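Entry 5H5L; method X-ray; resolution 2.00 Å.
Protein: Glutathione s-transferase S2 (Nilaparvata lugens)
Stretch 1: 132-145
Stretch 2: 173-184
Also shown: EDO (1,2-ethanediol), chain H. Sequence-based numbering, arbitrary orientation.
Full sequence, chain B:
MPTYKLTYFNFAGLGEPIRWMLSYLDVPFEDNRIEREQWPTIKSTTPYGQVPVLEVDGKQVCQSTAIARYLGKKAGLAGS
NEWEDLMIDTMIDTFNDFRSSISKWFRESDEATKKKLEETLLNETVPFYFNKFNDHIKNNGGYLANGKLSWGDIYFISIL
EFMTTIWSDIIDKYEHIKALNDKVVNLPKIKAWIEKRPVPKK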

# COMPACT_ATOMS: atom_id res chain seq x y z
N LYS B 132 3.56 17.94 -7.08
CA LYS B 132 2.15 17.62 -6.87
C LYS B 132 1.80 17.58 -5.38
O LYS B 132 0.75 18.09 -4.98
CB LYS B 132 1.80 16.31 -7.55
CG LYS B 132 1.61 16.47 -9.08
CD LYS B 132 1.97 15.19 -9.80
CE LYS B 132 1.79 15.32 -11.30
NZ LYS B 132 0.35 15.45 -11.69
N PHE B 133 2.64 16.93 -4.56
CA PHE B 133 2.41 16.91 -3.11
C PHE B 133 2.37 18.33 -2.58
O PHE B 133 1.51 18.69 -1.76
CB PHE B 133 3.53 16.15 -2.38
CG PHE B 133 3.62 14.67 -2.69
CD1 PHE B 133 2.59 13.97 -3.27
CD2 PHE B 133 4.78 13.99 -2.36
CE1 PHE B 133 2.71 12.61 -3.52
CE2 PHE B 133 4.91 12.65 -2.65
CZ PHE B 133 3.87 11.97 -3.21
N ASN B 134 3.34 19.14 -2.99
CA ASN B 134 3.41 20.54 -2.57
C ASN B 134 2.12 21.29 -2.92
O ASN B 134 1.51 21.94 -2.06
CB ASN B 134 4.64 21.17 -3.24
CG ASN B 134 5.13 22.43 -2.53
OD1 ASN B 134 5.15 22.53 -1.31
ND2 ASN B 134 5.54 23.38 -3.32
N ASP B 135 1.67 21.17 -4.16
CA ASP B 135 0.43 21.82 -4.60
C ASP B 135 -0.77 21.25 -3.86
O ASP B 135 -1.69 21.98 -3.47
CB ASP B 135 0.33 21.62 -6.13
CG ASP B 135 -1.04 21.99 -6.73
OD1 ASP B 135 -1.23 23.16 -7.13
OD2 ASP B 135 -1.91 21.08 -6.90
N HIS B 136 -0.76 19.94 -3.60
CA HIS B 136 -1.88 19.32 -2.90
C HIS B 136 -1.98 19.82 -1.48
O HIS B 136 -3.07 20.16 -1.01
CB HIS B 136 -1.73 17.80 -2.95
CG HIS B 136 -2.87 17.06 -2.36
ND1 HIS B 136 -3.97 16.69 -3.10
CD2 HIS B 136 -3.07 16.58 -1.11
CE1 HIS B 136 -4.80 16.02 -2.33
NE2 HIS B 136 -4.28 15.92 -1.12
N ILE B 137 -0.85 19.88 -0.77
CA ILE B 137 -0.86 20.38 0.60
C ILE B 137 -1.30 21.84 0.63
O ILE B 137 -2.12 22.24 1.46
CB ILE B 137 0.51 20.18 1.25
CG1 ILE B 137 0.81 18.67 1.46
CG2 ILE B 137 0.59 20.91 2.58
CD1 ILE B 137 2.22 18.45 1.81
N LYS B 138 -0.76 22.66 -0.27
CA LYS B 138 -1.20 24.06 -0.38
C LYS B 138 -2.71 24.18 -0.50
O LYS B 138 -3.33 25.04 0.13
CB LYS B 138 -0.53 24.71 -1.60
CG LYS B 138 -1.14 26.07 -2.06
CD LYS B 138 -0.38 26.59 -3.29
CE LYS B 138 -0.49 28.10 -3.49
NZ LYS B 138 0.52 28.62 -4.48
N ASN B 139 -3.32 23.36 -1.35
CA ASN B 139 -4.75 23.45 -1.65
C ASN B 139 -5.64 22.62 -0.73
O ASN B 139 -6.86 22.66 -0.88
CB ASN B 139 -5.02 23.06 -3.10
CG ASN B 139 -4.52 24.10 -4.08
OD1 ASN B 139 -5.11 25.17 -4.20
ND2 ASN B 139 -3.42 23.81 -4.77
N ASN B 140 -5.06 21.93 0.24
CA ASN B 140 -5.80 21.12 1.20
C ASN B 140 -5.56 21.58 2.63
O ASN B 140 -5.48 20.75 3.54
CB ASN B 140 -5.41 19.64 1.09
CG ASN B 140 -6.15 18.93 -0.01
OD1 ASN B 140 -7.11 18.20 0.25
ND2 ASN B 140 -5.72 19.13 -1.25
N GLY B 141 -5.38 22.88 2.82
CA GLY B 141 -5.30 23.44 4.15
C GLY B 141 -3.99 23.27 4.88
O GLY B 141 -3.95 23.46 6.09
N GLY B 142 -2.91 22.95 4.19
CA GLY B 142 -1.66 22.74 4.86
C GLY B 142 -1.46 21.33 5.38
O GLY B 142 -0.61 21.11 6.25
N TYR B 143 -2.25 20.37 4.91
CA TYR B 143 -2.14 18.96 5.29
C TYR B 143 -2.22 18.09 4.05
O TYR B 143 -2.57 18.57 2.96
CB TYR B 143 -3.23 18.57 6.29
CG TYR B 143 -3.13 19.31 7.58
CD1 TYR B 143 -2.24 18.89 8.55
CD2 TYR B 143 -3.91 20.45 7.83
CE1 TYR B 143 -2.12 19.55 9.75
CE2 TYR B 143 -3.79 21.14 9.03
CZ TYR B 143 -2.89 20.67 9.99
OH TYR B 143 -2.72 21.28 11.20
N LEU B 144 -1.89 16.81 4.21
CA LEU B 144 -2.02 15.87 3.11
C LEU B 144 -3.46 15.69 2.70
O LEU B 144 -3.74 15.48 1.51
CB LEU B 144 -1.43 14.50 3.46
CG LEU B 144 0.05 14.22 3.23
CD1 LEU B 144 0.26 12.73 3.53
CD2 LEU B 144 0.56 14.59 1.82
N ALA B 145 -4.40 15.78 3.64
CA ALA B 145 -5.77 15.42 3.31
C ALA B 145 -6.76 16.13 4.22
O ALA B 145 -6.49 16.30 5.42
CB ALA B 145 -5.98 13.92 3.44
N LYS B 173 12.97 23.37 -0.88
CA LYS B 173 12.37 24.24 -1.88
C LYS B 173 10.87 24.03 -2.00
O LYS B 173 10.19 24.87 -2.61
CB LYS B 173 13.06 24.04 -3.23
CG LYS B 173 12.94 22.63 -3.76
CD LYS B 173 13.69 22.44 -5.07
CE LYS B 173 15.17 22.65 -4.88
NZ LYS B 173 15.89 22.25 -6.09
N TYR B 174 10.33 22.96 -1.41
CA TYR B 174 8.90 22.70 -1.47
C TYR B 174 8.29 23.29 -0.20
O TYR B 174 8.20 22.63 0.83
CB TYR B 174 8.63 21.21 -1.61
CG TYR B 174 9.29 20.64 -2.84
CD1 TYR B 174 8.74 20.83 -4.11
CD2 TYR B 174 10.49 19.97 -2.74
CE1 TYR B 174 9.33 20.34 -5.22
CE2 TYR B 174 11.11 19.45 -3.87
CZ TYR B 174 10.53 19.64 -5.10
OH TYR B 174 11.17 19.14 -6.21
N GLU B 175 7.86 24.55 -0.32
CA GLU B 175 7.41 25.36 0.81
C GLU B 175 6.33 24.66 1.62
O GLU B 175 6.34 24.73 2.85
CB GLU B 175 6.89 26.71 0.28
CG GLU B 175 6.17 27.61 1.26
CD GLU B 175 5.63 28.91 0.60
OE1 GLU B 175 6.04 29.24 -0.54
OE2 GLU B 175 4.77 29.59 1.22
N HIS B 176 5.36 24.03 0.95
CA HIS B 176 4.25 23.48 1.71
C HIS B 176 4.58 22.13 2.33
O HIS B 176 4.08 21.82 3.42
CB HIS B 176 3.03 23.45 0.81
CG HIS B 176 2.67 24.82 0.31
ND1 HIS B 176 2.99 25.27 -0.96
CD2 HIS B 176 2.11 25.87 0.95
CE1 HIS B 176 2.60 26.52 -1.09
NE2 HIS B 176 2.07 26.91 0.06
N ILE B 177 5.45 21.33 1.69
CA ILE B 177 5.97 20.12 2.34
C ILE B 177 6.76 20.51 3.58
O ILE B 177 6.56 19.95 4.66
CB ILE B 177 6.82 19.30 1.36
CG1 ILE B 177 5.96 18.83 0.20
CG2 ILE B 177 7.45 18.12 2.06
CD1 ILE B 177 6.80 18.06 -0.88
N LYS B 178 7.67 21.48 3.45
CA LYS B 178 8.51 21.86 4.59
C LYS B 178 7.68 22.44 5.74
O LYS B 178 8.00 22.21 6.91
CB LYS B 178 9.57 22.86 4.12
CG LYS B 178 10.45 23.41 5.23
CD LYS B 178 11.35 22.34 5.81
CE LYS B 178 12.22 22.92 6.93
NZ LYS B 178 12.94 21.85 7.66
N ALA B 179 6.63 23.20 5.41
CA ALA B 179 5.70 23.71 6.41
C ALA B 179 4.95 22.59 7.15
O ALA B 179 4.71 22.68 8.36
CB ALA B 179 4.69 24.61 5.73
N LEU B 180 4.50 21.56 6.43
CA LEU B 180 3.90 20.41 7.12
C LEU B 180 4.94 19.69 7.97
O LEU B 180 4.65 19.25 9.09
CB LEU B 180 3.31 19.47 6.08
CG LEU B 180 2.63 18.19 6.55
CD1 LEU B 180 1.45 18.49 7.49
CD2 LEU B 180 2.23 17.40 5.34
N ASN B 181 6.16 19.58 7.46
CA ASN B 181 7.23 18.94 8.21
C ASN B 181 7.42 19.62 9.55
O ASN B 181 7.54 18.95 10.59
CB ASN B 181 8.54 18.98 7.45
CG ASN B 181 9.70 18.55 8.32
OD1 ASN B 181 10.09 17.38 8.33
ND2 ASN B 181 10.24 19.49 9.11
N ASP B 182 7.52 20.96 9.54
CA ASP B 182 7.80 21.67 10.78
C ASP B 182 6.65 21.54 11.76
O ASP B 182 6.86 21.44 12.97
CB ASP B 182 8.07 23.15 10.49
CG ASP B 182 9.29 23.35 9.60
OD1 ASP B 182 10.14 22.43 9.51
OD2 ASP B 182 9.39 24.43 8.98
N LYS B 183 5.43 21.49 11.24
CA LYS B 183 4.24 21.34 12.07
C LYS B 183 4.20 19.97 12.75
O LYS B 183 3.88 19.86 13.93
CB LYS B 183 3.02 21.57 11.19
CG LYS B 183 1.69 21.36 11.78
CD LYS B 183 0.65 22.23 11.08
CE LYS B 183 0.65 22.12 9.56
NZ LYS B 183 -0.20 23.18 8.91
N VAL B 184 4.56 18.91 12.03
CA VAL B 184 4.43 17.58 12.61
C VAL B 184 5.51 17.35 13.64
O VAL B 184 5.24 16.86 14.74
CB VAL B 184 4.47 16.50 11.50
CG1 VAL B 184 4.71 15.14 12.13
CG2 VAL B 184 3.15 16.51 10.71
C1 EDO H . 10.30 22.49 -7.81
O1 EDO H . 11.43 21.67 -8.26
C2 EDO H . 10.70 23.77 -7.04
O2 EDO H . 9.54 24.54 -6.64
O HOH W 1 7.03 25.86 -3.01

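The most unusual feature of this contact is a single side-chain amide, from within one helix, accepting hydrogen bonds from two backbone NH groups in the first turn of another. Asn-134 OD1 accepts from His-176 N at 2.7 Å (N-H...acceptor angle 136°) and from Ile-177 N at 3.2 Å (147°). Both donors lie in the opening turn of helix 175-184, where backbone NH groups have no preceding turn to supply carbonyls. The other half of the amide also contributes: Asn-134 ND2 donates to water 1 at 2.9 Å, and the same water accepts from Glu-175 N at 3.1 Å. One asparagine thus serves three successive backbone NH groups, two directly and one through water. Its CA-to-CB bond points sideways, but chi1 of -159° (t) brings the amide to the other helix, and the CA atoms of Asn-134 and His-176 are 5.3 Å apart. An amide suits this place because it carries both an acceptor and a donor.

The helix axes approach to 8.1 Å and their N-to-C directions differ by 64°; a second close backbone approach, Gly-142 CA to Leu-180 CA at 6.4 Å, lies in the loop after the first helix. Ile-137 points toward the second stretch; its CD1 lies 3.7 Å from Leu-180 CD2 and 4.1 Å from Ile-177 CG1. Phe-133 CB meets Ile-177 CD1 at 4.1 Å, although the ring itself leads away. These four side chains are buried. The branched side chains of Ile-137, Ile-177 and Leu-180, with Phe-133 CB, pack together between the stretches; being hydrocarbon, they bury no polar side-chain atom.

His-176 points toward stretch 1 with chi1 of -59° (m). Lys-138 CB stands 3.5 Å from the centroid of the His-176 ring and only 6° off the normal, a well-centred CH-pi contact. The aliphatic base of the lysine covers the ring while its extended chain carries the amine away.

At the loop, Leu-180 CD1 packs against Tyr-143 CD1 at 3.9 Å. The CA-to-CB bond of Tyr-143 points away, yet the end of its side chain comes nearer, so that Lys-183 NZ lies over one face of the ring. Lys-183 NZ is 4.2 Å from the centroid of the Tyr-143 ring and 27° off its normal, a cation-pi geometry; the same NZ donates a weak hydrogen bond to Gly-142 O at 3.4 Å. Gly-142, at phi/psi 86/16, has backbone angles that call for glycine, since a CB would jam against the preceding carbonyl; an ideal CB would also sit 3.2 Å from Lys-183 NZ. In all, the contact buries 610 Å², summed over both sides.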